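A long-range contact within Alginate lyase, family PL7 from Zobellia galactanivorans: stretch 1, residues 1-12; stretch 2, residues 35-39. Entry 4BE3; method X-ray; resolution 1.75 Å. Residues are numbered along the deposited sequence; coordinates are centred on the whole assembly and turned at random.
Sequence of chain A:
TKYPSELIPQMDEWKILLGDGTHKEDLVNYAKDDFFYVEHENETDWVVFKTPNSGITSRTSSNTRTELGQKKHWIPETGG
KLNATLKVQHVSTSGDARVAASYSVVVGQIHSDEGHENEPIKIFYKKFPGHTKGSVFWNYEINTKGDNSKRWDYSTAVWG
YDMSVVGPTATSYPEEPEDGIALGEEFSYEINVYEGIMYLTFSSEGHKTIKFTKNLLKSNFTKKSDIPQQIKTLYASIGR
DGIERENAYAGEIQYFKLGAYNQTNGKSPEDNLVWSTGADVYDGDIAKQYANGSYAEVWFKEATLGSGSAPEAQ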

# COMPACT_ATOMS: atom_id res chain seq x y z
N THR A 1 -7.27 25.23 -21.77
CA THR A 1 -5.81 25.31 -21.47
C THR A 1 -5.41 24.46 -20.20
O THR A 1 -4.22 24.28 -19.92
CB THR A 1 -5.24 26.76 -21.34
OG1 THR A 1 -5.45 27.22 -20.00
CG2 THR A 1 -5.88 27.79 -22.37
N LYS A 2 -6.39 23.91 -19.47
CA LYS A 2 -6.05 23.09 -18.34
C LYS A 2 -5.53 21.70 -18.68
O LYS A 2 -5.80 21.16 -19.71
CB LYS A 2 -7.13 22.96 -17.27
CG LYS A 2 -7.92 24.27 -17.08
CD LYS A 2 -8.71 23.99 -15.83
CE LYS A 2 -9.26 25.31 -15.37
NZ LYS A 2 -9.76 24.89 -14.06
N TYR A 3 -4.69 21.19 -17.78
CA TYR A 3 -4.21 19.83 -17.83
C TYR A 3 -5.14 19.04 -16.85
O TYR A 3 -5.62 19.55 -15.87
CB TYR A 3 -2.75 19.77 -17.32
CG TYR A 3 -1.79 20.34 -18.35
CD1 TYR A 3 -1.45 19.54 -19.45
CD2 TYR A 3 -1.33 21.69 -18.27
CE1 TYR A 3 -0.62 20.05 -20.43
CE2 TYR A 3 -0.49 22.22 -19.24
CZ TYR A 3 -0.12 21.38 -20.31
OH TYR A 3 0.69 21.77 -21.38
N PRO A 4 -5.33 17.77 -17.14
CA PRO A 4 -6.06 16.88 -16.23
C PRO A 4 -5.51 16.97 -14.82
O PRO A 4 -6.34 16.85 -13.82
CB PRO A 4 -5.73 15.51 -16.84
CG PRO A 4 -5.73 15.82 -18.34
CD PRO A 4 -4.89 17.09 -18.40
N SER A 5 -4.16 17.25 -14.62
CA SER A 5 -3.63 17.24 -13.26
C SER A 5 -4.26 18.40 -12.48
O SER A 5 -4.22 18.34 -11.26
CB SER A 5 -2.11 17.40 -13.21
OG SER A 5 -1.70 18.48 -14.10
N GLU A 6 -4.80 19.39 -13.18
CA GLU A 6 -5.42 20.49 -12.42
C GLU A 6 -6.74 20.06 -11.80
O GLU A 6 -7.27 20.75 -10.96
CB GLU A 6 -5.70 21.67 -13.32
CG GLU A 6 -4.37 22.29 -13.85
CD GLU A 6 -4.56 23.45 -14.82
OE1 GLU A 6 -5.30 24.42 -14.48
OE2 GLU A 6 -3.98 23.36 -15.97
N LEU A 7 -7.30 18.93 -12.34
CA LEU A 7 -8.64 18.38 -11.80
C LEU A 7 -8.49 17.18 -10.90
O LEU A 7 -9.38 16.84 -10.22
CB LEU A 7 -9.51 18.01 -13.01
CG LEU A 7 -9.82 19.05 -14.04
CD1 LEU A 7 -10.69 18.62 -15.27
CD2 LEU A 7 -10.38 20.26 -13.31
N ILE A 8 -7.32 16.56 -10.87
CA ILE A 8 -7.07 15.36 -10.12
C ILE A 8 -5.78 15.58 -9.31
O ILE A 8 -4.65 15.35 -9.78
CB ILE A 8 -6.87 14.14 -11.08
CG1 ILE A 8 -8.16 13.94 -11.93
CG2 ILE A 8 -6.57 12.82 -10.27
CD1 ILE A 8 -7.91 12.78 -12.92
N PRO A 9 -5.95 15.84 -8.08
CA PRO A 9 -4.80 16.21 -7.25
C PRO A 9 -3.86 15.08 -7.02
O PRO A 9 -2.71 15.32 -6.64
CB PRO A 9 -5.45 16.59 -5.94
CG PRO A 9 -6.88 16.76 -6.15
CD PRO A 9 -7.26 16.20 -7.50
N GLN A 10 -4.33 13.82 -7.15
CA GLN A 10 -3.42 12.72 -7.04
C GLN A 10 -2.92 12.28 -8.38
O GLN A 10 -2.50 11.12 -8.52
CB GLN A 10 -4.23 11.52 -6.44
CG GLN A 10 -4.58 11.88 -4.96
CD GLN A 10 -5.55 10.78 -4.46
OE1 GLN A 10 -6.43 10.35 -5.22
NE2 GLN A 10 -5.43 10.40 -3.26
N MET A 11 -2.80 13.19 -9.34
CA MET A 11 -2.39 12.76 -10.66
C MET A 11 -1.02 12.13 -10.64
O MET A 11 -0.74 11.18 -11.45
CB MET A 11 -2.59 13.88 -11.65
CG MET A 11 -2.22 13.46 -12.98
SD MET A 11 -3.74 13.26 -13.90
CE MET A 11 -4.35 11.82 -13.44
N ASP A 12 -0.17 12.52 -9.63
CA ASP A 12 1.17 11.95 -9.66
C ASP A 12 1.18 10.53 -9.12
O ASP A 12 2.18 9.91 -9.12
CB ASP A 12 2.14 12.80 -8.78
CG ASP A 12 1.74 12.83 -7.30
OD1 ASP A 12 0.73 12.37 -6.78
OD2 ASP A 12 2.51 13.40 -6.56
N PHE A 35 -6.80 12.12 -26.90
CA PHE A 35 -6.71 10.92 -26.03
C PHE A 35 -6.98 11.31 -24.61
O PHE A 35 -7.73 10.65 -23.93
CB PHE A 35 -5.33 10.28 -26.10
CG PHE A 35 -5.03 9.74 -27.51
CD1 PHE A 35 -5.60 8.56 -27.95
CD2 PHE A 35 -4.19 10.46 -28.36
CE1 PHE A 35 -5.33 8.10 -29.27
CE2 PHE A 35 -3.93 10.01 -29.67
CZ PHE A 35 -4.50 8.85 -30.12
N PHE A 36 -6.27 12.35 -24.11
CA PHE A 36 -6.25 12.51 -22.62
C PHE A 36 -6.15 13.99 -22.38
O PHE A 36 -5.08 14.59 -22.68
CB PHE A 36 -5.04 11.83 -22.00
CG PHE A 36 -4.91 12.05 -20.47
CD1 PHE A 36 -5.94 11.71 -19.54
CD2 PHE A 36 -3.72 12.66 -19.98
CE1 PHE A 36 -5.74 11.91 -18.15
CE2 PHE A 36 -3.52 12.84 -18.61
CZ PHE A 36 -4.53 12.54 -17.74
N TYR A 37 -7.27 14.61 -22.04
CA TYR A 37 -7.30 16.11 -22.09
C TYR A 37 -8.47 16.57 -21.27
O TYR A 37 -9.23 15.78 -20.77
CB TYR A 37 -7.44 16.71 -23.49
CG TYR A 37 -8.60 16.12 -24.30
CD1 TYR A 37 -8.38 14.95 -25.07
CD2 TYR A 37 -9.86 16.71 -24.29
CE1 TYR A 37 -9.45 14.42 -25.84
CE2 TYR A 37 -10.90 16.20 -25.07
CZ TYR A 37 -10.68 15.07 -25.82
OH TYR A 37 -11.77 14.56 -26.58
N VAL A 38 -8.60 17.86 -21.10
CA VAL A 38 -9.66 18.42 -20.22
C VAL A 38 -10.72 19.01 -21.14
O VAL A 38 -10.36 19.63 -22.18
CB VAL A 38 -9.14 19.58 -19.30
CG1 VAL A 38 -10.35 20.21 -18.60
CG2 VAL A 38 -8.16 18.94 -18.27
N GLU A 39 -11.99 18.89 -20.81
CA GLU A 39 -13.07 19.53 -21.58
C GLU A 39 -13.90 20.25 -20.57
O GLU A 39 -14.14 19.76 -19.47
CB GLU A 39 -14.01 18.50 -22.36
CG GLU A 39 -14.81 19.34 -23.35
CD GLU A 39 -15.21 18.62 -24.59
OE1 GLU A 39 -14.44 17.77 -25.19
OE2 GLU A 39 -16.35 18.95 -24.98
O HOH W 1 -5.95 19.18 -21.58

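The N-terminal stretch packs against a short strand segment, residues 36-39, and the two meet without a single direct hydrogen bond. Shape does the work: 313 Å² is buried, counting both sides, and the side-chain pairs that meet are apolar. The closest CA atoms across the contact are those of Pro4 and Val38, 5.6 Å apart, and the contact is organised around that point.

The strand's main bump is Val38. Its CA-to-CB bond points toward stretch 1, with chi1 in the t well. Val38 CG2 settles against the chain as it runs from Lys2 into Pro4, 3.5 Å from Lys2 O, 3.3 Å from Tyr3 C and 3.3 Å from Pro4 N, so its hollow is made largely of backbone. Pro4 CD adds an apolar wall at 3.8 Å from Val38 CG2. Both Val38 methyls also meet Leu7 CD1, with Val38 CG1 the nearer at 3.7 Å.

Pro4 in turn is the bump for Phe36. Pro4 CG sits 3.8 Å from the centroid of the Phe36 ring and 18° off its normal, a CH-pi contact in which a slightly polarised C-H group faces the pi cloud. Pro4 CB comes within 3.3 Å of Phe36 CZ, a tight fit. The Phe36 CA-to-CB bond points sideways, but chi1 in the t well brings the end of the ring nearer to stretch 1. Met11 approaches the same ring at its edge: Met11 SD is 4.0 Å from Phe36 CZ and lies near the ring plane, so the polarisable sulfur meets the ring's rim while the proline occupies a face.

Tyr37, between the two, directs its CA-to-CB bond away, as strand alternation leads one to expect.

The bumps on stretch 1 are held in place by local bonds. Glu6 N donates to Tyr3 O at 2.8 Å and Leu7 N to Pro4 O at 2.7 Å, folding residues 4-6 into a compact bend that sets Pro4 and Leu7 beside Val38. Glu6 OE2 accepts from Tyr3 N at 2.9 Å, tying the side chain back across the bend. A type I turn from Ile8 to Met11 then returns the chain, and Met11 points its CA-to-CB bond toward the strand.

Polar linkage is left to water 1, which donates to Lys2 O at 2.7 Å and accepts from Val38 N at 3.0 Å. The rule is economical: one valine, one proline and one ring interlock, and a water joins the backbones beside them.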